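Local coordinates for ABC transporter substrate-binding protein (Bradyrhizobium japonicum, PDB 4I1D), which probably serves as the periplasmic substrate-binding component of an ABC importer, possibly for polyamines such as spermidine and putrescine, at residues W43-T48 with P55-V60; K273-N278 with L288-A293; A304-S307 with A313-K316. One frame throughout, in Å; residues are numbered along the deposited sequence.

Contact 1 (W43-T48 with P55-V60). With SO4 (sulfate ion), chain L; SO4 (sulfate ion), chain B; SO4 (sulfate ion), chain I.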
loop_
_atom_site.group_PDB
_atom_site.type_symbol
_atom_site.label_atom_id
_atom_site.label_comp_id
_atom_site.label_asym_id
_atom_site.label_seq_id
_atom_site.Cartn_x
_atom_site.Cartn_y
_atom_site.Cartn_z
ATOM N N TRP A 43 -17.409 9.786 21.693
ATOM C CA TRP A 43 -18.074 8.505 21.473
ATOM C C TRP A 43 -17.184 7.285 21.235
ATOM O O TRP A 43 -17.424 6.225 21.818
ATOM C CB TRP A 43 -19.274 8.648 20.528
ATOM C CG TRP A 43 -20.343 9.335 21.309
ATOM C CD1 TRP A 43 -20.524 10.683 21.442
ATOM C CD2 TRP A 43 -21.310 8.715 22.172
ATOM N NE1 TRP A 43 -21.573 10.940 22.295
ATOM C CE2 TRP A 43 -22.073 9.750 22.758
ATOM C CE3 TRP A 43 -21.622 7.385 22.483
ATOM C CZ2 TRP A 43 -23.131 9.496 23.641
ATOM C CZ3 TRP A 43 -22.672 7.134 23.364
ATOM C CH2 TRP A 43 -23.413 8.186 23.930
ATOM N N PRO A 44 -16.125 7.435 20.434
ATOM C CA PRO A 44 -15.246 6.266 20.331
ATOM C C PRO A 44 -14.757 5.816 21.709
ATOM O O PRO A 44 -14.670 4.614 21.967
ATOM C CB PRO A 44 -14.086 6.777 19.469
ATOM C CG PRO A 44 -14.713 7.847 18.614
ATOM C CD PRO A 44 -15.710 8.529 19.537
ATOM N N ALA A 45 -14.475 6.771 22.592
ATOM C CA ALA A 45 -13.970 6.444 23.918
ATOM C C ALA A 45 -15.061 5.829 24.791
ATOM O O ALA A 45 -14.815 4.884 25.540
ATOM C CB ALA A 45 -13.383 7.680 24.586
ATOM N N ILE A 46 -16.265 6.376 24.702
ATOM C CA ILE A 46 -17.385 5.834 25.455
ATOM C C ILE A 46 -17.596 4.368 25.078
ATOM O O ILE A 46 -17.810 3.524 25.950
ATOM C CB ILE A 46 -18.671 6.640 25.213
ATOM C CG1 ILE A 46 -18.605 7.977 25.957
ATOM C CG2 ILE A 46 -19.888 5.871 25.679
ATOM C CD1 ILE A 46 -19.665 8.967 25.484
ATOM N N LYS A 47 -17.515 4.061 23.786
ATOM C CA LYS A 47 -17.700 2.683 23.347
ATOM C C LYS A 47 -16.664 1.787 24.015
ATOM O O LYS A 47 -16.988 0.719 24.536
ATOM C CB LYS A 47 -17.584 2.552 21.826
ATOM C CG LYS A 47 -18.715 3.192 21.046
ATOM C CD LYS A 47 -18.673 2.729 19.601
ATOM C CE LYS A 47 -19.759 3.381 18.775
ATOM N NZ LYS A 47 -19.849 2.750 17.430
ATOM N N THR A 48 -15.413 2.227 23.990
ATOM C CA THR A 48 -14.336 1.409 24.514
ATOM C C THR A 48 -14.488 1.272 26.023
ATOM O O THR A 48 -14.379 0.174 26.573
ATOM C CB THR A 48 -12.970 2.012 24.181
ATOM O OG1 THR A 48 -12.769 1.961 22.764
ATOM C CG2 THR A 48 -11.863 1.237 24.875
ATOM N N PRO A 55 -15.747 1.779 33.058
ATOM C CA PRO A 55 -15.558 3.139 32.541
ATOM C C PRO A 55 -14.847 4.031 33.557
ATOM O O PRO A 55 -15.110 3.899 34.752
ATOM C CB PRO A 55 -16.989 3.651 32.368
ATOM C CG PRO A 55 -17.874 2.432 32.454
ATOM C CD PRO A 55 -17.164 1.457 33.296
ATOM N N ILE A 56 -13.975 4.927 33.102
ATOM C CA ILE A 56 -13.408 5.936 34.004
ATOM C C ILE A 56 -14.271 7.206 34.059
ATOM O O ILE A 56 -14.202 7.949 35.029
ATOM C CB ILE A 56 -11.952 6.332 33.640
ATOM C CG1 ILE A 56 -11.879 6.870 32.210
ATOM C CG2 ILE A 56 -11.001 5.158 33.828
ATOM C CD1 ILE A 56 -10.474 7.219 31.772
ATOM N N TRP A 57 -15.081 7.452 33.025
ATOM C CA TRP A 57 -15.955 8.636 32.998
ATOM C C TRP A 57 -17.333 8.320 33.569
ATOM O O TRP A 57 -17.829 7.202 33.408
ATOM C CB TRP A 57 -16.132 9.146 31.566
ATOM C CG TRP A 57 -14.891 9.692 30.931
ATOM C CD1 TRP A 57 -13.768 10.159 31.568
ATOM C CD2 TRP A 57 -14.643 9.821 29.530
ATOM N NE1 TRP A 57 -12.842 10.575 30.640
ATOM C CE2 TRP A 57 -13.351 10.373 29.382
ATOM C CE3 TRP A 57 -15.388 9.523 28.381
ATOM C CZ2 TRP A 57 -12.791 10.639 28.131
ATOM C CZ3 TRP A 57 -14.826 9.780 27.144
ATOM C CH2 TRP A 57 -13.541 10.333 27.028
ATOM N N ASP A 58 -17.957 9.300 34.221
ATOM C CA ASP A 58 -19.328 9.137 34.728
ATOM C C ASP A 58 -20.339 9.877 33.857
ATOM O O ASP A 58 -21.283 9.291 33.310
ATOM C CB ASP A 58 -19.442 9.647 36.167
ATOM C CG ASP A 58 -18.620 8.817 37.154
ATOM O OD1 ASP A 58 -18.940 7.622 37.330
ATOM O OD2 ASP A 58 -17.666 9.356 37.765
ATOM N N VAL A 59 -20.131 11.179 33.739
ATOM C CA VAL A 59 -21.082 12.042 33.074
ATOM C C VAL A 59 -20.423 12.698 31.870
ATOM O O VAL A 59 -19.330 13.250 31.973
ATOM C CB VAL A 59 -21.619 13.120 34.026
ATOM C CG1 VAL A 59 -22.563 14.051 33.292
ATOM C CG2 VAL A 59 -22.316 12.472 35.222
ATOM N N VAL A 60 -21.103 12.623 30.734
ATOM C CA VAL A 60 -20.621 13.198 29.490
ATOM C C VAL A 60 -21.601 14.227 28.941
ATOM O O VAL A 60 -22.808 13.998 28.901
ATOM C CB VAL A 60 -20.382 12.106 28.436
ATOM C CG1 VAL A 60 -20.056 12.724 27.092
ATOM C CG2 VAL A 60 -19.250 11.191 28.898
HETATM S S SO4 L . -17.096 1.002 16.078
HETATM O O1 SO4 L . -16.323 1.914 16.950
HETATM O O2 SO4 L . -17.114 -0.354 16.672
HETATM O O3 SO4 L . -18.484 1.500 15.949
HETATM O O4 SO4 L . -16.464 0.946 14.742
HETATM S S SO4 B . -9.860 4.809 22.072
HETATM O O1 SO4 B . -10.823 4.700 23.166
HETATM O O2 SO4 B . -9.363 3.480 21.718
HETATM O O3 SO4 B . -10.506 5.408 20.906
HETATM O O4 SO4 B . -8.749 5.660 22.492
HETATM S S SO4 I . -21.675 4.197 15.015
HETATM O O1 SO4 I . -20.398 4.742 15.471
HETATM O O2 SO4 I . -21.969 2.950 15.723
HETATM O O3 SO4 I . -22.734 5.172 15.276
HETATM O O4 SO4 I . -21.589 3.926 13.581
#

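Contact 2 (K273-N278 with L288-A293)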
loop_
_atom_site.group_PDB
_atom_site.type_symbol
_atom_site.label_atom_id
_atom_site.label_comp_id
_atom_site.label_asym_id
_atom_site.label_seq_id
_atom_site.Cartn_x
_atom_site.Cartn_y
_atom_site.Cartn_z
ATOM N N LYS A 273 -36.628 26.888 32.028
ATOM C CA LYS A 273 -37.045 27.493 33.293
ATOM C C LYS A 273 -36.047 28.555 33.755
ATOM O O LYS A 273 -36.395 29.452 34.524
ATOM C CB LYS A 273 -37.220 26.437 34.390
ATOM C CG LYS A 273 -38.474 25.587 34.260
ATOM C CD LYS A 273 -39.302 25.621 35.541
ATOM C CE LYS A 273 -40.548 24.749 35.418
ATOM N NZ LYS A 273 -41.559 25.043 36.478
ATOM N N ALA A 274 -34.809 28.447 33.285
ATOM C CA ALA A 274 -33.781 29.428 33.618
ATOM C C ALA A 274 -34.225 30.862 33.318
ATOM O O ALA A 274 -33.833 31.795 34.010
ATOM C CB ALA A 274 -32.497 29.112 32.868
ATOM N N PHE A 275 -35.037 31.031 32.277
ATOM C CA PHE A 275 -35.464 32.354 31.834
ATOM C C PHE A 275 -36.483 32.986 32.760
ATOM O O PHE A 275 -36.766 34.180 32.657
ATOM C CB PHE A 275 -36.055 32.292 30.429
ATOM C CG PHE A 275 -35.032 32.202 29.347
ATOM C CD1 PHE A 275 -34.945 31.069 28.555
ATOM C CD2 PHE A 275 -34.160 33.248 29.114
ATOM C CE1 PHE A 275 -34.006 30.981 27.545
ATOM C CE2 PHE A 275 -33.215 33.168 28.104
ATOM C CZ PHE A 275 -33.139 32.031 27.319
ATOM N N GLU A 276 -37.042 32.181 33.655
ATOM C CA GLU A 276 -38.020 32.662 34.617
ATOM C C GLU A 276 -37.367 32.980 35.956
ATOM O O GLU A 276 -38.066 33.288 36.922
ATOM C CB GLU A 276 -39.104 31.608 34.829
ATOM C CG GLU A 276 -39.703 31.063 33.545
ATOM C CD GLU A 276 -40.198 29.634 33.692
ATOM O OE1 GLU A 276 -40.675 29.063 32.683
ATOM O OE2 GLU A 276 -40.102 29.082 34.814
ATOM N N THR A 277 -36.038 32.898 36.026
ATOM C CA THR A 277 -35.340 33.050 37.310
ATOM C C THR A 277 -34.971 34.486 37.658
ATOM O O THR A 277 -34.726 34.800 38.823
ATOM C CB THR A 277 -34.039 32.223 37.365
ATOM O OG1 THR A 277 -33.188 32.610 36.281
ATOM C CG2 THR A 277 -34.334 30.737 37.272
ATOM N N ASN A 278 -34.903 35.352 36.654
ATOM C CA ASN A 278 -34.533 36.744 36.894
ATOM C C ASN A 278 -33.053 36.938 37.204
ATOM O O ASN A 278 -32.698 37.775 38.038
ATOM C CB ASN A 278 -35.368 37.337 38.034
ATOM C CG ASN A 278 -36.328 38.406 37.558
ATOM O OD1 ASN A 278 -36.031 39.598 37.633
ATOM N ND2 ASN A 278 -37.491 37.986 37.067
ATOM N N LEU A 288 -28.989 35.436 22.959
ATOM C CA LEU A 288 -28.822 33.997 23.147
ATOM C C LEU A 288 -29.523 33.203 22.059
ATOM O O LEU A 288 -30.556 33.630 21.542
ATOM C CB LEU A 288 -29.325 33.561 24.531
ATOM C CG LEU A 288 -28.707 34.255 25.748
ATOM C CD1 LEU A 288 -29.375 33.790 27.026
ATOM C CD2 LEU A 288 -27.212 34.024 25.820
ATOM N N PRO A 289 -28.955 32.040 21.706
ATOM C CA PRO A 289 -29.479 31.174 20.633
ATOM C C PRO A 289 -30.907 30.683 20.877
ATOM O O PRO A 289 -31.688 30.610 19.932
ATOM C CB PRO A 289 -28.502 29.991 20.625
ATOM C CG PRO A 289 -27.195 30.582 21.188
ATOM C CD PRO A 289 -27.677 31.546 22.254
ATOM N N SER A 290 -31.251 30.366 22.120
ATOM C CA SER A 290 -32.565 29.799 22.421
ATOM C C SER A 290 -33.583 30.794 22.976
ATOM O O SER A 290 -34.666 30.399 23.422
ATOM C CB SER A 290 -32.426 28.623 23.384
ATOM O OG SER A 290 -31.656 28.986 24.516
ATOM N N GLU A 291 -33.241 32.076 22.967
ATOM C CA GLU A 291 -34.214 33.094 23.340
ATOM C C GLU A 291 -35.341 33.017 22.311
ATOM O O GLU A 291 -35.079 32.942 21.106
ATOM C CB GLU A 291 -33.571 34.479 23.354
ATOM C CG GLU A 291 -34.450 35.577 23.954
ATOM C CD GLU A 291 -34.867 36.617 22.930
ATOM O OE1 GLU A 291 -35.374 37.687 23.335
ATOM O OE2 GLU A 291 -34.691 36.367 21.718
ATOM N N PRO A 292 -36.599 33.011 22.779
ATOM C CA PRO A 292 -37.748 32.780 21.896
ATOM C C PRO A 292 -37.687 33.511 20.549
ATOM O O PRO A 292 -37.921 32.873 19.519
ATOM C CB PRO A 292 -38.924 33.261 22.742
ATOM C CG PRO A 292 -38.500 32.894 24.142
ATOM C CD PRO A 292 -37.012 33.148 24.189
ATOM N N ALA A 293 -37.367 34.804 20.544
ATOM C CA ALA A 293 -37.361 35.566 19.293
ATOM C C ALA A 293 -36.222 35.161 18.351
ATOM O O ALA A 293 -36.373 35.222 17.128
ATOM C CB ALA A 293 -37.343 37.072 19.560
#

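Contact 3 (A304-S307 with A313-K316). With SO4 (sulfate ion), chain H.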
loop_
_atom_site.group_PDB
_atom_site.type_symbol
_atom_site.label_atom_id
_atom_site.label_comp_id
_atom_site.label_asym_id
_atom_site.label_seq_id
_atom_site.Cartn_x
_atom_site.Cartn_y
_atom_site.Cartn_z
ATOM N N ALA A 304 -33.716 13.365 16.179
ATOM C CA ALA A 304 -34.400 12.143 15.785
ATOM C C ALA A 304 -34.086 11.812 14.324
ATOM O O ALA A 304 -33.869 10.656 13.982
ATOM C CB ALA A 304 -35.909 12.267 15.998
ATOM N N TRP A 305 -34.053 12.819 13.461
ATOM C CA TRP A 305 -33.716 12.551 12.059
ATOM C C TRP A 305 -32.246 12.150 11.908
ATOM O O TRP A 305 -31.948 11.132 11.275
ATOM C CB TRP A 305 -34.050 13.718 11.120
ATOM C CG TRP A 305 -33.801 13.345 9.657
ATOM C CD1 TRP A 305 -34.684 12.745 8.796
ATOM C CD2 TRP A 305 -32.580 13.517 8.916
ATOM N NE1 TRP A 305 -34.091 12.544 7.568
ATOM C CE2 TRP A 305 -32.801 13.010 7.617
ATOM C CE3 TRP A 305 -31.327 14.054 9.226
ATOM C CZ2 TRP A 305 -31.816 13.022 6.634
ATOM C CZ3 TRP A 305 -30.347 14.070 8.239
ATOM C CH2 TRP A 305 -30.600 13.558 6.960
ATOM N N TRP A 306 -31.339 12.930 12.504
ATOM C CA TRP A 306 -29.905 12.663 12.373
ATOM C C TRP A 306 -29.453 11.315 12.937
ATOM O O TRP A 306 -28.489 10.723 12.445
ATOM C CB TRP A 306 -29.064 13.797 12.972
ATOM C CG TRP A 306 -28.892 14.903 12.009
ATOM C CD1 TRP A 306 -29.473 16.129 12.062
ATOM C CD2 TRP A 306 -28.117 14.870 10.808
ATOM N NE1 TRP A 306 -29.094 16.878 10.967
ATOM C CE2 TRP A 306 -28.263 16.124 10.182
ATOM C CE3 TRP A 306 -27.309 13.903 10.200
ATOM C CZ2 TRP A 306 -27.620 16.442 8.984
ATOM C CZ3 TRP A 306 -26.676 14.220 9.002
ATOM C CH2 TRP A 306 -26.836 15.477 8.412
ATOM N N SER A 307 -30.149 10.839 13.964
ATOM C CA SER A 307 -29.803 9.579 14.613
ATOM C C SER A 307 -30.580 8.390 14.033
ATOM O O SER A 307 -30.468 7.261 14.518
ATOM C CB SER A 307 -30.075 9.686 16.116
ATOM O OG SER A 307 -31.459 9.899 16.364
ATOM N N ALA A 313 -27.159 7.222 6.802
ATOM C CA ALA A 313 -26.915 7.179 5.358
ATOM C C ALA A 313 -26.377 8.524 4.876
ATOM O O ALA A 313 -25.381 8.573 4.163
ATOM C CB ALA A 313 -28.185 6.807 4.581
ATOM N N ALA A 314 -27.025 9.611 5.278
ATOM C CA ALA A 314 -26.563 10.938 4.875
ATOM C C ALA A 314 -25.107 11.165 5.292
ATOM O O ALA A 314 -24.295 11.642 4.494
ATOM C CB ALA A 314 -27.469 12.031 5.427
ATOM N N GLU A 315 -24.779 10.798 6.529
ATOM C CA GLU A 315 -23.417 10.959 7.042
ATOM C C GLU A 315 -22.414 10.178 6.206
ATOM O O GLU A 315 -21.361 10.708 5.859
ATOM C CB GLU A 315 -23.308 10.554 8.519
ATOM C CG GLU A 315 -24.033 11.494 9.461
ATOM C CD GLU A 315 -23.784 11.176 10.933
ATOM O OE1 GLU A 315 -22.651 11.407 11.409
ATOM O OE2 GLU A 315 -24.722 10.700 11.616
ATOM N N LYS A 316 -22.748 8.930 5.878
ATOM C CA LYS A 316 -21.856 8.091 5.082
ATOM C C LYS A 316 -21.584 8.675 3.697
ATOM O O LYS A 316 -20.548 8.398 3.094
ATOM C CB LYS A 316 -22.383 6.647 4.969
ATOM C CG LYS A 316 -22.465 5.927 6.313
ATOM C CD LYS A 316 -22.210 4.421 6.203
ATOM C CE LYS A 316 -22.155 3.778 7.601
ATOM N NZ LYS A 316 -21.684 2.350 7.616
HETATM S S SO4 H . -35.793 15.843 17.785
HETATM O O1 SO4 H . -35.149 17.118 18.105
HETATM O O2 SO4 H . -35.786 14.999 18.979
HETATM O O3 SO4 H . -37.160 16.066 17.314
HETATM O O4 SO4 H . -35.054 15.179 16.715
#

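Contact 1 (W43-T48 with P55-V60)
Trp57 is the first residue of 55-60 to meet helix 43-51, and it does so with the CZ3-CH2 end of its six-membered ring. The CB of Ala45 sits 3.6 Å from both Trp57 CH2 and Trp57 CZ3, coming at the ring obliquely. One residue further along the helix, Ile46 CG1 lies at the edge of the same indole, near its plane, 4.3 Å from Trp57 CE3. No hydrogen bond joins the two segments. On the five-membered ring of Trp57, NE1 donates to Asp37 OD2; separately, the backbone N of Trp57 is held by Gln49 OE1. Ala188 of a second subunit also packs on Trp57. Asp37 belongs to strand 33-38, so the ring spans from that strand to the helix. This is the geometry of a beta-alpha-beta crossover: strands 33-38 and 59-63 both run parallel to strand 4-9, and helix 43-51 connects them, as in the periplasmic binding protein fold. Asp58, next in sequence, turns from the helix and accepts from Thr6 N and Asn241 N. Val59 then opens the strand and packs on helix 242-252, on Ala245, Phe248 and Leu249. With Val60 the chain faces helix 43-51 again. Here the approach is tip to tip, Ile46 CD1 standing 4.1 Å from both Val60 CG1 and Val60 CG2. Val60 CG1 is anti to the backbone N (chi1 173°) and CG2 beside it, which presents both methyls to the isoleucine. The same Ile46 CD1 lies 3.6 Å above the centre of one face of the Trp43 ring, whose NE1 bonds to Thr62 OG1 further along the strand.

Contact 2 (K273-N278 with L288-A293)
Phe275 and Leu288 pass alongside each other, pointing opposite ways, and their closest approach is 4.0 Å, from Phe275 CE2 to Leu288 CD1. The phenyl ring leaves the 3-10 segment 273-276 with CG beside its backbone N (chi1 -78°), which carries its outer rim to the second segment. Three neighbours touch that rim, all oblique to the ring. Leu288 CD1 meets the CE2 corner, the CA of Glu291 lies 4.3 Å from Phe275 CZ, and Ser290 takes the remaining corner with its backbone O 4.2 Å from Phe275 CE1. The Ser290 OG, 4.3 Å from Phe275 CE1, is buried by the contact and has no polar partner in the model. Pro269 of strand 268-269 touches both Phe275 and Ser290, extending the apolar surroundings. Phe275 thus meets backbone as well as side chain, and its share of the 149 Å² buried, 82 Å², is more than half. Leu288 to Glu291 form a type I beta turn, which brings the Leu288 side chain, Ser290 O and Glu291 CA to the same rim, although its closing bond, Glu291 N to Leu288 O, is weak at 3.4 Å. Glu291 sends its carboxylate away from the phenyl: OE2 accepts from Asn294 N and, weakly, with an N-H...O angle of 120°, from Ala293 N. The arrangement is that of an N-capped helix start, a turn leading directly into helix 292-295 with Glu291 as N-cap.

Contact 3 (A304-S307 with A313-K316)
Glu315 meets Trp306 at the edge of the indole, and its side chain can be traced outward from the C-terminal helix 309-321. CB leads off the helix, and the first torsion (chi1 -69°) places CG beside the backbone N. CG makes the contact: it lies near the ring plane, 3.8 Å from Trp306 CZ3 and 4.1 Å from Trp306 CE3. Beyond it the chain is extended and CD carries the carboxylate past the ring, with the two planes 78° apart. At the tip, OE2 forms a salt bridge with Arg69 NH1, and NH2 of the same arginine donates a weak hydrogen bond to the backbone O of Trp306. Helix 64-72, which bears Arg69, is thereby joined to both partners.

Ala314, one residue earlier, touches both indoles, its CB 3.8 Å from Trp305 CH2 and 4.3 Å from Trp306 CZ3. Trp305 reaches it because CG is anti to the backbone N (chi1 -175°). That rotation also sets Trp305 CZ3 3.3 Å above the centre of one face of the Trp306 ring, an edge-to-face arrangement with nearly perpendicular planes that limits how the indoles can turn. Trp306 NE1 donates to Glu148 OE1, and Val166 of helix 166-176 packs on both Trp305 and Ala314. The contact thus separates its chemistry: methyl, methylene and ring carbons meet between the segments, while the carboxylate and indole N-H find partners outside them. Pairing with Arg69 would be expected to favour the ionised form of Glu315.

Contacts 1 and 3 are the closest pair, with centres 22 Å apart and nearest atoms about 10 Å. They also share a chain path: strand 59-63 of contact 1 runs into helix 64-72, whose Arg69 pairs with Glu315 of contact 3. Contact 2 lies 31 Å from contact 1 and, across the chain's centre, 29 Å from contact 3, centre to centre. None is part of the D-malate pocket of Thr185, Ser186, Gly187, Trp205 and Arg208; the side chains of Trp57 and Glu315 stay about 14 Å from a bound D-malate. Ala188 of a second subunit, a malate-binding position in a structure of this protein, packs on Trp57, though no malate is bound at Ala188 of this chain.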